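Local coordinates for protein NEQ263 (PDB 5BN3) that forms, together with NeqA, the catalytic core complex of an unusual archaeal ATP synthase and probably binds ATP, at residues Arg149-Asp154 and Asp220-Met225; Leu143-Ala148 and Asp174-Thr179. All coordinates share one frame; numbering follows the deposited sequence.

Contact 1 (Arg149-Asp154 and Asp220-Met225); sequences RNVAKD and DVLVLM
Leu222 points one methyl, CD2, at the end of helix 140-151, where it meets Ala152 CB at 3.8 Å and Val151 CG2 at 4.0 Å. The Val151 and Leu222 side chains cross at about a right angle, so methyl meets methyl without the two chains lying alongside each other. With CG anti to the backbone N (chi1 174°), the Leu222 side chain reaches off the strand toward the helix end, and CD2 is the branch that touches. No hydrogen bond spans the two segments; the joint is small, apolar and buried. Ala152 is the first residue to leave helical geometry, and its methyl also touches Ile157 of the adjacent strand. Leu222 is fixed by backbone hydrogen bonds to Thr156 and Ile158 of that strand, and its side chain also packs on Thr275. At the margin, Asp154 OD2 and Asp220 OD2 stand 5.2 Å apart, a like-charge approach probably eased by the salt bridge from Asp220 to Lys126. Val221 and Val223 turn to the other face of the sheet, onto helix 196-215. Helices on both faces of a parallel sheet, one of them leading from strand 131-134 into strand 156-162 as a beta-alpha-beta crossover, are the layout of the P-loop NTPase fold.

Contact 2 (Leu143-Ala148 and Asp174-Thr179); sequences LALQIA and DEFINT
Helices 140-151 and 166-178 run side by side in nearly the same direction, the axes of their segments 11.2 Å apart and inclined at 27°, with Leu145 and Glu175 nearest at 7.6 Å between CA atoms. They are neighbouring helices on one face of the parallel sheet in this P-loop NTPase domain, linked through strand 156-162. Leu145 carries the contact with both methyls. CD1 rests on the aliphatic part of Glu175, 3.9 Å from CB and 4.0 Å from CG, while CD2 reaches Phe176 CE1 at 3.8 Å, approaching the ring obliquely, and also brushes Glu175 CG. With CG anti to its carbonyl carbon (chi1 -74°), Leu145 sends the fork of its two methyls toward helix 166-178. Ala148, one turn further on, adds a looser touch at the ring edge, its CB lying 4.5 Å from Phe176 CE1 and near the ring plane. Glu175 bends at chi2 (82°), so that its methylene groups serve the apolar joint while OE2 makes a weak hydrogen bond to Tyr388 OH; Tyr388 also touches Leu145. Cutting Leu145 back to an alanine is likely to open a gap between the helices and leave the Phe176 ring and the Glu175 methylenes without their main partner across it. Glu175 also has its backbone engaged: its O accepts from Thr179 N and, at 2.7 Å, from Thr179 OG1, the two donors arriving from opposite faces of the carbonyl plane.

In the fold
Contacts 1 and 2 share helix 140-151 and have centres about 10 Å apart, and they touch through apolar side chains where that helix, helix 166-178 and strand 220-226 come together. Ala148 is the bridge: its CA lies 3.9 Å from Leu222 CD2, the methyl used in contact 1, and its CB lies 3.9 Å from Leu224 CD1. Leu224 CD1 in turn approaches Phe176 CZ at 4.3 Å, so the ring of contact 2 also meets the strand. Between charged groups the link is weak: Arg149 NH2 and Glu175 OE2 stand 3.8 Å apart, a long approach. Both contacts lie away from Arg326, the residue known to bind ADP, and are structural packing inside the nucleotide-binding domain.

Contact 1 (Arg149-Asp154 and Asp220-Met225)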
ATOM      1  N   ARG B 149     -38.278   5.515  17.582  1.00 37.56           N
ATOM      2  CA  ARG B 149     -39.328   5.519  18.600  1.00 49.26           C
ATOM      3  C   ARG B 149     -39.891   6.919  18.839  1.00 53.48           C
ATOM      4  O   ARG B 149     -41.075   7.076  19.137  1.00 46.77           O
ATOM      5  CB  ARG B 149     -38.783   4.947  19.916  1.00 49.17           C
ATOM      6  CG  ARG B 149     -39.841   4.684  20.982  1.00 60.36           C
ATOM      7  CD  ARG B 149     -39.225   4.610  22.371  1.00 55.52           C
ATOM      8  NE  ARG B 149     -38.057   3.733  22.414  1.00 58.58           N
ATOM      9  CZ  ARG B 149     -37.004   3.930  23.202  1.00 52.60           C
ATOM     10  NH1 ARG B 149     -36.970   4.976  24.016  1.00 45.42           N
ATOM     11  NH2 ARG B 149     -35.984   3.086  23.173  1.00 54.49           N
ATOM     12  N   ASN B 150     -39.047   7.937  18.688  1.00 40.89           N
ATOM     13  CA  ASN B 150     -39.430   9.300  19.058  1.00 51.03           C
ATOM     14  C   ASN B 150     -39.774  10.250  17.906  1.00 55.50           C
ATOM     15  O   ASN B 150     -40.514  11.215  18.102  1.00 53.29           O
ATOM     16  CB  ASN B 150     -38.361   9.923  19.963  1.00 50.19           C
ATOM     17  CG  ASN B 150     -38.266   9.234  21.312  1.00 54.12           C
ATOM     18  OD1 ASN B 150     -39.193   9.300  22.120  1.00 63.06           O
ATOM     19  ND2 ASN B 150     -37.139   8.579  21.566  1.00 44.63           N
ATOM     20  N   VAL B 151     -39.244   9.986  16.713  1.00 47.98           N
ATOM     21  CA  VAL B 151     -39.460  10.888  15.579  1.00 49.38           C
ATOM     22  C   VAL B 151     -40.487  10.365  14.574  1.00 52.46           C
ATOM     23  O   VAL B 151     -40.819  11.050  13.606  1.00 52.03           O
ATOM     24  CB  VAL B 151     -38.138  11.213  14.835  1.00 53.90           C
ATOM     25  CG1 VAL B 151     -37.096  11.747  15.803  1.00 42.76           C
ATOM     26  CG2 VAL B 151     -37.609   9.981  14.112  1.00 45.32           C
ATOM     27  N   ALA B 152     -40.994   9.158  14.810  1.00 49.12           N
ATOM     28  CA  ALA B 152     -41.920   8.525  13.872  1.00 53.13           C
ATOM     29  C   ALA B 152     -43.220   8.049  14.519  1.00 65.59           C
ATOM     30  O   ALA B 152     -43.821   7.075  14.067  1.00 67.56           O
ATOM     31  CB  ALA B 152     -41.239   7.371  13.164  1.00 53.98           C
ATOM     32  N   LYS B 153     -43.651   8.741  15.569  1.00 65.52           N
ATOM     33  CA  LYS B 153     -44.908   8.427  16.244  1.00 77.44           C
ATOM     34  C   LYS B 153     -46.109   8.661  15.334  1.00 64.27           C
ATOM     35  O   LYS B 153     -47.180   8.080  15.528  1.00 88.18           O
ATOM     36  CB  LYS B 153     -45.044   9.279  17.510  1.00 73.69           C
ATOM     37  CG  LYS B 153     -44.088   8.876  18.623  1.00 84.09           C
ATOM     38  CD  LYS B 153     -43.995   9.932  19.718  1.00 90.30           C
ATOM     39  CE  LYS B 153     -43.177   9.415  20.900  1.00 96.73           C
ATOM     40  NZ  LYS B 153     -42.806  10.490  21.869  1.00 93.79           N
ATOM     41  N   ASP B 154     -45.911   9.509  14.332  1.00 64.02           N
ATOM     42  CA  ASP B 154     -46.973   9.923  13.428  1.00 65.13           C
ATOM     43  C   ASP B 154     -46.689   9.496  11.991  1.00 75.97           C
ATOM     44  O   ASP B 154     -47.470   9.788  11.085  1.00 66.52           O
ATOM     45  CB  ASP B 154     -47.090  11.444  13.470  1.00 88.39           C
ATOM     46  CG  ASP B 154     -45.734  12.126  13.411  1.00 87.35           C
ATOM     47  OD1 ASP B 154     -44.820  11.696  14.147  1.00 74.19           O
ATOM     48  OD2 ASP B 154     -45.577  13.082  12.623  1.00 86.09           O
ATOM     49  N   ASP B 220     -45.341  11.954   5.638  1.00 43.43           N
ATOM     50  CA  ASP B 220     -43.972  12.040   6.124  1.00 49.40           C
ATOM     51  C   ASP B 220     -43.509  10.622   6.429  1.00 46.57           C
ATOM     52  O   ASP B 220     -44.180   9.886   7.152  1.00 42.15           O
ATOM     53  CB  ASP B 220     -43.896  12.917   7.376  1.00 41.59           C
ATOM     54  CG  ASP B 220     -44.157  14.381   7.079  1.00 58.05           C
ATOM     55  OD1 ASP B 220     -43.754  14.850   5.993  1.00 51.51           O
ATOM     56  OD2 ASP B 220     -44.765  15.067   7.930  1.00 49.45           O
ATOM     57  N   VAL B 221     -42.372  10.233   5.861  1.00 35.60           N
ATOM     58  CA  VAL B 221     -41.888   8.864   5.977  1.00 35.31           C
ATOM     59  C   VAL B 221     -40.491   8.815   6.598  1.00 37.81           C
ATOM     60  O   VAL B 221     -39.649   9.669   6.313  1.00 33.15           O
ATOM     61  CB  VAL B 221     -41.872   8.171   4.593  1.00 45.64           C
ATOM     62  CG1 VAL B 221     -41.285   6.775   4.686  1.00 45.96           C
ATOM     63  CG2 VAL B 221     -43.277   8.106   4.023  1.00 47.03           C
ATOM     64  N   LEU B 222     -40.260   7.833   7.466  1.00 34.19           N
ATOM     65  CA  LEU B 222     -38.926   7.581   8.002  1.00 35.61           C
ATOM     66  C   LEU B 222     -38.370   6.281   7.429  1.00 38.96           C
ATOM     67  O   LEU B 222     -38.980   5.218   7.573  1.00 33.38           O
ATOM     68  CB  LEU B 222     -38.958   7.496   9.530  1.00 35.27           C
ATOM     69  CG  LEU B 222     -37.629   7.092  10.172  1.00 37.34           C
ATOM     70  CD1 LEU B 222     -36.592   8.165   9.918  1.00 41.95           C
ATOM     71  CD2 LEU B 222     -37.783   6.834  11.666  1.00 41.67           C
ATOM     72  N   VAL B 223     -37.215   6.364   6.778  1.00 32.10           N
ATOM     73  CA  VAL B 223     -36.576   5.172   6.234  1.00 32.27           C
ATOM     74  C   VAL B 223     -35.279   4.858   6.973  1.00 34.82           C
ATOM     75  O   VAL B 223     -34.379   5.697   7.053  1.00 32.24           O
ATOM     76  CB  VAL B 223     -36.293   5.305   4.725  1.00 34.20           C
ATOM     77  CG1 VAL B 223     -35.703   4.010   4.185  1.00 34.85           C
ATOM     78  CG2 VAL B 223     -37.564   5.643   3.977  1.00 33.98           C
ATOM     79  N   LEU B 224     -35.200   3.648   7.522  1.00 36.55           N
ATOM     80  CA  LEU B 224     -33.983   3.158   8.158  1.00 38.90           C
ATOM     81  C   LEU B 224     -33.395   2.040   7.300  1.00 35.43           C
ATOM     82  O   LEU B 224     -34.118   1.131   6.883  1.00 40.93           O
ATOM     83  CB  LEU B 224     -34.295   2.614   9.556  1.00 40.38           C
ATOM     84  CG  LEU B 224     -35.078   3.510  10.519  1.00 55.87           C
ATOM     85  CD1 LEU B 224     -35.431   2.752  11.790  1.00 50.05           C
ATOM     86  CD2 LEU B 224     -34.281   4.751  10.856  1.00 46.52           C
ATOM     87  N   MET B 225     -32.095   2.104   7.021  1.00 36.74           N
ATOM     88  CA  MET B 225     -31.444   1.005   6.309  1.00 41.24           C
ATOM     89  C   MET B 225     -30.072   0.634   6.870  1.00 41.31           C
ATOM     90  O   MET B 225     -29.294   1.493   7.292  1.00 35.26           O
ATOM     91  CB  MET B 225     -31.402   1.236   4.788  1.00 42.25           C
ATOM     92  CG  MET B 225     -30.694   2.495   4.326  1.00 53.81           C
ATOM     93  SD  MET B 225     -30.633   2.597   2.517  1.00 54.17           S
ATOM     94  CE  MET B 225     -32.376   2.753   2.127  1.00 43.34           C
TER

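Contact 2 (Leu143-Ala148 and Asp174-Thr179)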
ATOM      1  N   LEU B 143     -29.405   2.757  18.972  1.00 33.55           N
ATOM      2  CA  LEU B 143     -29.496   4.187  18.686  1.00 30.45           C
ATOM      3  C   LEU B 143     -30.551   4.484  17.626  1.00 41.91           C
ATOM      4  O   LEU B 143     -31.340   5.413  17.774  1.00 34.52           O
ATOM      5  CB  LEU B 143     -28.137   4.740  18.245  1.00 36.40           C
ATOM      6  CG  LEU B 143     -28.138   6.233  17.899  1.00 40.40           C
ATOM      7  CD1 LEU B 143     -28.571   7.059  19.102  1.00 35.43           C
ATOM      8  CD2 LEU B 143     -26.780   6.692  17.402  1.00 32.96           C
ATOM      9  N   ALA B 144     -30.566   3.686  16.563  1.00 34.79           N
ATOM     10  CA  ALA B 144     -31.532   3.871  15.483  1.00 34.53           C
ATOM     11  C   ALA B 144     -32.957   3.652  15.971  1.00 28.58           C
ATOM     12  O   ALA B 144     -33.874   4.377  15.581  1.00 35.19           O
ATOM     13  CB  ALA B 144     -31.228   2.925  14.350  1.00 38.63           C
ATOM     14  N   LEU B 145     -33.136   2.636  16.808  1.00 31.09           N
ATOM     15  CA  LEU B 145     -34.445   2.302  17.359  1.00 34.85           C
ATOM     16  C   LEU B 145     -34.949   3.372  18.318  1.00 39.83           C
ATOM     17  O   LEU B 145     -36.137   3.693  18.328  1.00 41.07           O
ATOM     18  CB  LEU B 145     -34.397   0.943  18.065  1.00 36.80           C
ATOM     19  CG  LEU B 145     -34.321  -0.275  17.145  1.00 45.18           C
ATOM     20  CD1 LEU B 145     -34.168  -1.559  17.941  1.00 40.62           C
ATOM     21  CD2 LEU B 145     -35.567  -0.330  16.294  1.00 44.93           C
ATOM     22  N   GLN B 146     -34.048   3.923  19.126  1.00 38.41           N
ATOM     23  CA  GLN B 146     -34.419   4.990  20.052  1.00 36.46           C
ATOM     24  C   GLN B 146     -34.822   6.251  19.286  1.00 45.31           C
ATOM     25  O   GLN B 146     -35.729   6.976  19.696  1.00 40.09           O
ATOM     26  CB  GLN B 146     -33.275   5.285  21.034  1.00 34.61           C
ATOM     27  CG  GLN B 146     -33.639   6.311  22.104  1.00 36.87           C
ATOM     28  CD  GLN B 146     -32.584   6.446  23.187  1.00 44.10           C
ATOM     29  OE1 GLN B 146     -31.520   5.834  23.113  1.00 34.83           O
ATOM     30  NE2 GLN B 146     -32.880   7.252  24.204  1.00 34.93           N
ATOM     31  N   ILE B 147     -34.153   6.500  18.163  1.00 36.76           N
ATOM     32  CA  ILE B 147     -34.509   7.619  17.297  1.00 38.83           C
ATOM     33  C   ILE B 147     -35.873   7.382  16.653  1.00 42.19           C
ATOM     34  O   ILE B 147     -36.751   8.242  16.714  1.00 39.76           O
ATOM     35  CB  ILE B 147     -33.449   7.837  16.195  1.00 39.74           C
ATOM     36  CG1 ILE B 147     -32.181   8.459  16.788  1.00 38.26           C
ATOM     37  CG2 ILE B 147     -33.992   8.731  15.098  1.00 36.18           C
ATOM     38  CD1 ILE B 147     -31.015   8.507  15.813  1.00 38.94           C
ATOM     39  N   ALA B 148     -36.046   6.210  16.048  1.00 36.21           N
ATOM     40  CA  ALA B 148     -37.300   5.858  15.385  1.00 44.86           C
ATOM     41  C   ALA B 148     -38.495   5.922  16.334  1.00 44.79           C
ATOM     42  O   ALA B 148     -39.589   6.332  15.941  1.00 35.76           O
ATOM     43  CB  ALA B 148     -37.192   4.478  14.764  1.00 36.22           C
ATOM     44  N   ASP B 174     -38.901  -7.048  16.731  1.00 37.59           N
ATOM     45  CA  ASP B 174     -39.407  -7.224  18.091  1.00 51.26           C
ATOM     46  C   ASP B 174     -39.648  -5.899  18.821  1.00 46.61           C
ATOM     47  O   ASP B 174     -40.611  -5.773  19.574  1.00 48.39           O
ATOM     48  CB  ASP B 174     -38.472  -8.130  18.902  1.00 50.93           C
ATOM     49  CG  ASP B 174     -38.485  -9.573  18.416  1.00 70.19           C
ATOM     50  OD1 ASP B 174     -39.350  -9.921  17.584  1.00 76.90           O
ATOM     51  OD2 ASP B 174     -37.634 -10.361  18.881  1.00 74.63           O
ATOM     52  N   GLU B 175     -38.779  -4.916  18.599  1.00 48.41           N
ATOM     53  CA  GLU B 175     -38.945  -3.597  19.213  1.00 47.15           C
ATOM     54  C   GLU B 175     -40.130  -2.852  18.604  1.00 52.21           C
ATOM     55  O   GLU B 175     -40.883  -2.182  19.312  1.00 47.58           O
ATOM     56  CB  GLU B 175     -37.659  -2.769  19.075  1.00 57.29           C
ATOM     57  CG  GLU B 175     -37.752  -1.335  19.595  1.00 67.59           C
ATOM     58  CD  GLU B 175     -37.576  -1.221  21.104  1.00 78.95           C
ATOM     59  OE1 GLU B 175     -37.666  -2.253  21.803  1.00 79.92           O
ATOM     60  OE2 GLU B 175     -37.345  -0.093  21.592  1.00 93.98           O
ATOM     61  N   PHE B 176     -40.300  -2.980  17.289  1.00 35.62           N
ATOM     62  CA  PHE B 176     -41.440  -2.372  16.605  1.00 39.20           C
ATOM     63  C   PHE B 176     -42.751  -2.982  17.094  1.00 45.94           C
ATOM     64  O   PHE B 176     -43.766  -2.293  17.199  1.00 44.89           O
ATOM     65  CB  PHE B 176     -41.310  -2.532  15.086  1.00 44.33           C
ATOM     66  CG  PHE B 176     -40.274  -1.635  14.467  1.00 56.01           C
ATOM     67  CD1 PHE B 176     -39.860  -0.479  15.115  1.00 49.44           C
ATOM     68  CD2 PHE B 176     -39.715  -1.943  13.235  1.00 55.84           C
ATOM     69  CE1 PHE B 176     -38.909   0.351  14.546  1.00 51.49           C
ATOM     70  CE2 PHE B 176     -38.762  -1.118  12.661  1.00 52.36           C
ATOM     71  CZ  PHE B 176     -38.359   0.031  13.318  1.00 49.84           C
ATOM     72  N   ILE B 177     -42.715  -4.277  17.394  1.00 42.80           N
ATOM     73  CA  ILE B 177     -43.875  -4.984  17.923  1.00 51.56           C
ATOM     74  C   ILE B 177     -44.177  -4.555  19.361  1.00 43.88           C
ATOM     75  O   ILE B 177     -45.326  -4.274  19.704  1.00 51.99           O
ATOM     76  CB  ILE B 177     -43.676  -6.520  17.838  1.00 49.39           C
ATOM     77  CG1 ILE B 177     -43.780  -6.982  16.380  1.00 44.19           C
ATOM     78  CG2 ILE B 177     -44.698  -7.256  18.690  1.00 51.92           C
ATOM     79  CD1 ILE B 177     -43.449  -8.444  16.165  1.00 49.46           C
ATOM     80  N   ASN B 178     -43.142  -4.494  20.195  1.00 47.47           N
ATOM     81  CA  ASN B 178     -43.314  -4.119  21.597  1.00 60.73           C
ATOM     82  C   ASN B 178     -43.708  -2.656  21.801  1.00 58.64           C
ATOM     83  O   ASN B 178     -44.344  -2.317  22.796  1.00 59.65           O
ATOM     84  CB  ASN B 178     -42.050  -4.446  22.398  1.00 63.40           C
ATOM     85  CG  ASN B 178     -41.739  -5.931  22.418  1.00 74.83           C
ATOM     86  OD1 ASN B 178     -42.614  -6.768  22.188  1.00 70.98           O
ATOM     87  ND2 ASN B 178     -40.485  -6.267  22.697  1.00 71.10           N
ATOM     88  N   THR B 179     -43.323  -1.800  20.857  1.00 56.52           N
ATOM     89  CA  THR B 179     -43.672  -0.380  20.907  1.00 54.12           C
ATOM     90  C   THR B 179     -44.928  -0.078  20.086  1.00 50.70           C
ATOM     91  O   THR B 179     -45.336   1.080  19.968  1.00 52.74           O
ATOM     92  CB  THR B 179     -42.513   0.513  20.406  1.00 58.89           C
ATOM     93  OG1 THR B 179     -42.195   0.176  19.050  1.00 51.47           O
ATOM     94  CG2 THR B 179     -41.279   0.317  21.274  1.00 57.19           C
TER